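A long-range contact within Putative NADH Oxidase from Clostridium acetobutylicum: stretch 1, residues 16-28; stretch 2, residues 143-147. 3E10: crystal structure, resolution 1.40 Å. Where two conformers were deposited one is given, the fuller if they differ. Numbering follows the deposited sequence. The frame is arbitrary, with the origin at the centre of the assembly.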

ATOM      1  N   GLY B  16      21.642  -9.048 -15.239  1.00  9.49           N
ATOM      2  CA  GLY B  16      21.031  -9.089 -16.570  1.00 11.36           C
ATOM      3  C   GLY B  16      19.962 -10.163 -16.741  1.00  9.88           C
ATOM      4  O   GLY B  16      19.174 -10.097 -17.667  1.00 12.43           O
ATOM      5  N   LYS B  17      19.954 -11.152 -15.847  1.00 10.48           N
ATOM      6  CA  LYS B  17      19.053 -12.283 -15.914  0.50 10.02           C
ATOM      7  C   LYS B  17      17.601 -11.832 -16.067  1.00 10.08           C
ATOM      8  O   LYS B  17      17.130 -10.997 -15.303  1.00  9.37           O
ATOM      9  CB  LYS B  17      19.202 -13.117 -14.631  0.50 10.40           C
ATOM     10  CG  LYS B  17      18.276 -14.325 -14.518  0.50 12.10           C
ATOM     11  CD  LYS B  17      18.599 -15.196 -13.302  0.50 11.32           C
ATOM     12  CE  LYS B  17      17.751 -16.481 -13.304  0.50 13.03           C
ATOM     13  NZ  LYS B  17      17.907 -17.332 -14.545  0.50 14.71           N
ATOM     14  N   LYS B  18      16.893 -12.412 -17.015  1.00 10.14           N
ATOM     15  CA  LYS B  18      15.485 -12.116 -17.191  1.00 10.88           C
ATOM     16  C   LYS B  18      14.650 -12.659 -16.033  1.00  9.91           C
ATOM     17  O   LYS B  18      14.974 -13.677 -15.427  1.00 11.54           O
ATOM     18  CB  LYS B  18      14.966 -12.682 -18.533  1.00 11.93           C
ATOM     19  CG  LYS B  18      15.796 -12.246 -19.729  1.00 15.08           C
ATOM     20  CD  LYS B  18      15.961 -10.735 -19.796  1.00 15.99           C
ATOM     21  CE  LYS B  18      16.609 -10.276 -21.104  1.00 17.15           C
ATOM     22  NZ  LYS B  18      16.793  -8.783 -21.126  1.00 14.97           N
ATOM     23  N   VAL B  19      13.553 -11.971 -15.735  1.00  9.76           N
ATOM     24  CA  VAL B  19      12.615 -12.449 -14.734  1.00  8.54           C
ATOM     25  C   VAL B  19      11.726 -13.473 -15.429  1.00  9.50           C
ATOM     26  O   VAL B  19      11.125 -13.188 -16.469  1.00 11.15           O
ATOM     27  CB  VAL B  19      11.766 -11.308 -14.155  1.00  6.90           C
ATOM     28  CG1 VAL B  19      10.780 -11.846 -13.160  1.00  8.63           C
ATOM     29  CG2 VAL B  19      12.679 -10.226 -13.473  1.00  9.30           C
ATOM     30  N   GLU B  20      11.672 -14.666 -14.851  1.00 10.66           N
ATOM     31  CA  GLU B  20      10.925 -15.772 -15.438  1.00 11.65           C
ATOM     32  C   GLU B  20       9.463 -15.381 -15.629  1.00 11.50           C
ATOM     33  O   GLU B  20       8.872 -14.702 -14.771  1.00  9.73           O
ATOM     34  CB  GLU B  20      11.004 -17.013 -14.546  1.00 12.29           C
ATOM     35  CG  GLU B  20      12.418 -17.655 -14.453  1.00 12.90           C
ATOM     36  CD  GLU B  20      13.314 -17.105 -13.347  1.00 14.11           C
ATOM     37  OE1 GLU B  20      13.076 -15.983 -12.855  1.00 11.10           O
ATOM     38  OE2 GLU B  20      14.292 -17.808 -12.983  1.00 16.65           O
ATOM     39  N   LYS B  21       8.880 -15.850 -16.733  1.00 10.75           N
ATOM     40  CA  LYS B  21       7.483 -15.572 -17.047  1.00  9.71           C
ATOM     41  C   LYS B  21       6.573 -15.907 -15.876  1.00 10.69           C
ATOM     42  O   LYS B  21       5.651 -15.159 -15.599  1.00 11.36           O
ATOM     43  CB  LYS B  21       7.009 -16.321 -18.310  1.00 13.49           C
ATOM     44  CG  LYS B  21       7.754 -15.918 -19.551  1.00 20.97           C
ATOM     45  CD  LYS B  21       7.520 -14.485 -19.994  1.00 23.84           C
ATOM     46  CE  LYS B  21       8.026 -14.334 -21.441  1.00 28.24           C
ATOM     47  NZ  LYS B  21       8.428 -12.959 -21.735  1.00 31.87           N
ATOM     48  N   GLU B  22       6.826 -17.022 -15.189  1.00 10.31           N
ATOM     49  CA  GLU B  22       5.968 -17.414 -14.082  1.00 11.15           C
ATOM     50  C   GLU B  22       6.014 -16.415 -12.922  1.00  9.82           C
ATOM     51  O   GLU B  22       5.018 -16.192 -12.254  1.00  9.83           O
ATOM     52  CB  GLU B  22       6.279 -18.819 -13.586  1.00 13.92           C
ATOM     53  CG  GLU B  22       7.597 -19.019 -12.979  1.00 24.26           C
ATOM     54  N   LYS B  23       7.176 -15.814 -12.706  1.00  9.58           N
ATOM     55  CA  LYS B  23       7.327 -14.818 -11.654  1.00  7.61           C
ATOM     56  C   LYS B  23       6.642 -13.512 -12.040  1.00  7.00           C
ATOM     57  O   LYS B  23       6.014 -12.875 -11.200  1.00  8.20           O
ATOM     58  CB  LYS B  23       8.811 -14.579 -11.345  1.00  8.54           C
ATOM     59  CG  LYS B  23       9.440 -15.761 -10.602  1.00  7.53           C
ATOM     60  CD  LYS B  23      10.822 -15.476 -10.036  1.00  7.77           C
ATOM     61  CE  LYS B  23      11.395 -16.700  -9.321  1.00 11.01           C
ATOM     62  NZ  LYS B  23      12.687 -16.406  -8.627  1.00 10.71           N
ATOM     63  N   ILE B  24       6.738 -13.148 -13.319  1.00  7.40           N
ATOM     64  CA  ILE B  24       6.028 -11.958 -13.790  1.00  7.10           C
ATOM     65  C   ILE B  24       4.540 -12.112 -13.485  1.00  7.01           C
ATOM     66  O   ILE B  24       3.912 -11.193 -12.969  1.00  9.27           O
ATOM     67  CB  ILE B  24       6.239 -11.672 -15.284  1.00  8.50           C
ATOM     68  CG1 ILE B  24       7.732 -11.505 -15.574  1.00 10.11           C
ATOM     69  CG2 ILE B  24       5.460 -10.414 -15.702  1.00 10.49           C
ATOM     70  CD1 ILE B  24       8.081 -11.250 -17.040  1.00 11.04           C
ATOM     71  N   GLU B  25       3.978 -13.266 -13.831  1.00  8.20           N
ATOM     72  CA  GLU B  25       2.558 -13.490 -13.592  1.00  8.92           C
ATOM     73  C   GLU B  25       2.204 -13.390 -12.107  1.00  7.70           C
ATOM     74  O   GLU B  25       1.173 -12.821 -11.731  1.00  8.37           O
ATOM     75  CB  GLU B  25       2.110 -14.849 -14.142  1.00 10.78           C
ATOM     76  CG  GLU B  25       0.599 -15.047 -14.011  1.00 12.13           C
ATOM     77  CD  GLU B  25       0.076 -16.270 -14.700  1.00 14.81           C
ATOM     78  OE1 GLU B  25       0.317 -16.429 -15.915  1.00 22.98           O
ATOM     79  OE2 GLU B  25      -0.586 -17.055 -14.006  1.00 15.11           O
ATOM     80  N   LYS B  26       3.028 -13.985 -11.259  1.00  7.93           N
ATOM     81  CA  LYS B  26       2.811 -13.918  -9.824  0.50  7.57           C
ATOM     82  C   LYS B  26       2.828 -12.481  -9.293  1.00  7.54           C
ATOM     83  O   LYS B  26       2.058 -12.145  -8.401  1.00  7.64           O
ATOM     84  CB  LYS B  26       3.841 -14.783  -9.094  0.50  9.48           C
ATOM     85  CG  LYS B  26       3.602 -16.271  -9.337  0.50 12.00           C
ATOM     86  CD  LYS B  26       4.806 -17.121  -9.080  0.50 15.11           C
ATOM     87  CE  LYS B  26       4.414 -18.580  -9.138  0.50 16.89           C
ATOM     88  NZ  LYS B  26       3.525 -18.929  -7.983  0.50 19.22           N
ATOM     89  N   LEU B  27       3.726 -11.645  -9.817  1.00  7.52           N
ATOM     90  CA  LEU B  27       3.732 -10.233  -9.391  1.00  6.36           C
ATOM     91  C   LEU B  27       2.401  -9.543  -9.706  1.00  6.07           C
ATOM     92  O   LEU B  27       1.881  -8.762  -8.901  1.00  6.80           O
ATOM     93  CB  LEU B  27       4.876  -9.487 -10.061  1.00  6.42           C
ATOM     94  CG  LEU B  27       6.305  -9.905  -9.678  1.00  6.17           C
ATOM     95  CD1 LEU B  27       7.342  -9.210 -10.590  1.00  9.23           C
ATOM     96  CD2 LEU B  27       6.596  -9.708  -8.209  1.00  8.16           C
ATOM     97  N   LEU B  28       1.866  -9.818 -10.892  1.00  6.98           N
ATOM     98  CA  LEU B  28       0.635  -9.205 -11.338  1.00  7.54           C
ATOM     99  C   LEU B  28      -0.565  -9.758 -10.585  1.00  6.76           C
ATOM    100  O   LEU B  28      -1.485  -9.013 -10.262  1.00  7.39           O
ATOM    101  CB  LEU B  28       0.473  -9.391 -12.850  1.00  7.38           C
ATOM    102  CG  LEU B  28       1.502  -8.587 -13.646  1.00 10.29           C
ATOM    103  CD1 LEU B  28       1.575  -9.144 -15.099  1.00 13.09           C
ATOM    104  CD2 LEU B  28       1.222  -7.113 -13.592  1.00 13.52           C
ATOM    105  N   SER B 143      10.522  -1.049 -11.071  1.00  6.58           N
ATOM    106  CA  SER B 143      11.597  -1.749 -11.765  1.00  7.32           C
ATOM    107  C   SER B 143      11.880  -3.012 -10.957  1.00  7.78           C
ATOM    108  O   SER B 143      11.814  -2.990  -9.725  1.00  8.28           O
ATOM    109  CB  SER B 143      12.847  -0.897 -11.928  1.00 10.61           C
ATOM    110  OG  SER B 143      13.304  -0.459 -10.707  1.00 11.13           O
ATOM    111  N   VAL B 144      12.152  -4.114 -11.650  1.00  6.55           N
ATOM    112  CA  VAL B 144      12.261  -5.427 -11.033  1.00  6.80           C
ATOM    113  C   VAL B 144      13.424  -6.181 -11.707  1.00  6.62           C
ATOM    114  O   VAL B 144      13.625  -6.096 -12.914  1.00  7.56           O
ATOM    115  CB  VAL B 144      10.971  -6.253 -11.235  1.00  8.20           C
ATOM    116  CG1 VAL B 144      11.067  -7.594 -10.515  1.00  9.08           C
ATOM    117  CG2 VAL B 144       9.730  -5.511 -10.741  1.00  7.30           C
ATOM    118  N   GLY B 145      14.162  -6.946 -10.917  1.00  6.62           N
ATOM    119  CA  GLY B 145      15.199  -7.834 -11.433  1.00  7.97           C
ATOM    120  C   GLY B 145      15.852  -8.621 -10.314  1.00  8.05           C
ATOM    121  O   GLY B 145      15.521  -8.454  -9.159  1.00  9.02           O
ATOM    122  N   TYR B 146      16.796  -9.486 -10.641  1.00  8.01           N
ATOM    123  CA  TYR B 146      17.581 -10.149  -9.621  1.00  8.64           C
ATOM    124  C   TYR B 146      18.611  -9.140  -9.076  1.00  8.37           C
ATOM    125  O   TYR B 146      19.278  -8.440  -9.838  1.00  9.66           O
ATOM    126  CB  TYR B 146      18.264 -11.416 -10.187  1.00  8.99           C
ATOM    127  CG  TYR B 146      17.251 -12.540 -10.345  1.00  9.43           C
ATOM    128  CD1 TYR B 146      16.839 -13.281  -9.260  1.00 11.39           C
ATOM    129  CD2 TYR B 146      16.601 -12.746 -11.543  1.00  8.25           C
ATOM    130  CE1 TYR B 146      15.860 -14.248  -9.380  1.00 11.23           C
ATOM    131  CE2 TYR B 146      15.625 -13.732 -11.680  1.00  8.79           C
ATOM    132  CZ  TYR B 146      15.258 -14.480 -10.589  1.00  9.71           C
ATOM    133  OH  TYR B 146      14.291 -15.465 -10.712  1.00 11.51           O
ATOM    134  N   PRO B 147      18.712  -9.030  -7.764  1.00  8.51           N
ATOM    135  CA  PRO B 147      19.612  -8.019  -7.205  1.00 11.12           C
ATOM    136  C   PRO B 147      21.079  -8.192  -7.583  1.00 12.56           C
ATOM    137  O   PRO B 147      21.564  -9.299  -7.613  1.00 13.36           O
ATOM    138  CB  PRO B 147      19.431  -8.185  -5.699  1.00 12.23           C
ATOM    139  CG  PRO B 147      18.106  -8.791  -5.535  1.00 12.73           C
ATOM    140  CD  PRO B 147      17.975  -9.742  -6.712  1.00  9.80           C
TER
HETATM  141  O   HOH W   1      17.979  -9.637 -13.202  1.00 11.02           O

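Stretch 1 runs as a loop from Gly16 to Glu20 and then enters a helix at Lys21. Stretch 2 is the end of a strand, residues 143-145, followed by Tyr146 and Pro147. The two backbones come near each other at the loop: the CA atoms of Val19 and Gly145 are 6.2 Å apart, and those of Lys17 and Tyr146 are 6.8 Å apart. No direct backbone hydrogen bond joins them. Instead, water 1 fills the gap. It donates to Lys17 O at 2.6 Å and accepts from Tyr146 N at 2.8 Å, so one carbonyl and one amide are satisfied together.

Tyr146 supplies most of stretch 2's side of the contact. Its hydroxyl is used both ways. Tyr146 OH donates to Glu20 OE1 at 2.5 Å, a short bond to a carboxylate, and accepts from Lys23 NZ at 2.8 Å. The ammonium of Lys23 reaches it through a nearly extended side chain and has a further hydrogen bond elsewhere in the structure. Glu20 OE2 faces Lys17 NZ at 4.0 Å, a long salt bridge within stretch 1.

Glu20 also holds the N-cap position. Its backbone O accepts from Ile24 N at 3.0 Å and, weakly, from Lys23 N at 2.9 Å. Farther along, Lys23 O accepts from Leu27 N at 2.9 Å. These helix bonds meet backbone needs while the CA-to-CB bonds of Lys23 and Leu27 point toward stretch 2.

Apolar contacts add to these. The aliphatic chain of Lys17 lies against the tyrosine ring, with CD 3.6 Å from Tyr146 CD2. Val144 CG1 meets both Leu27 CD1 at 4.1 Å and Val19 CG2 at 4.3 Å, joining helix and loop to the strand. Val19 CG2 also rests 4.0 Å from Gly145 CA.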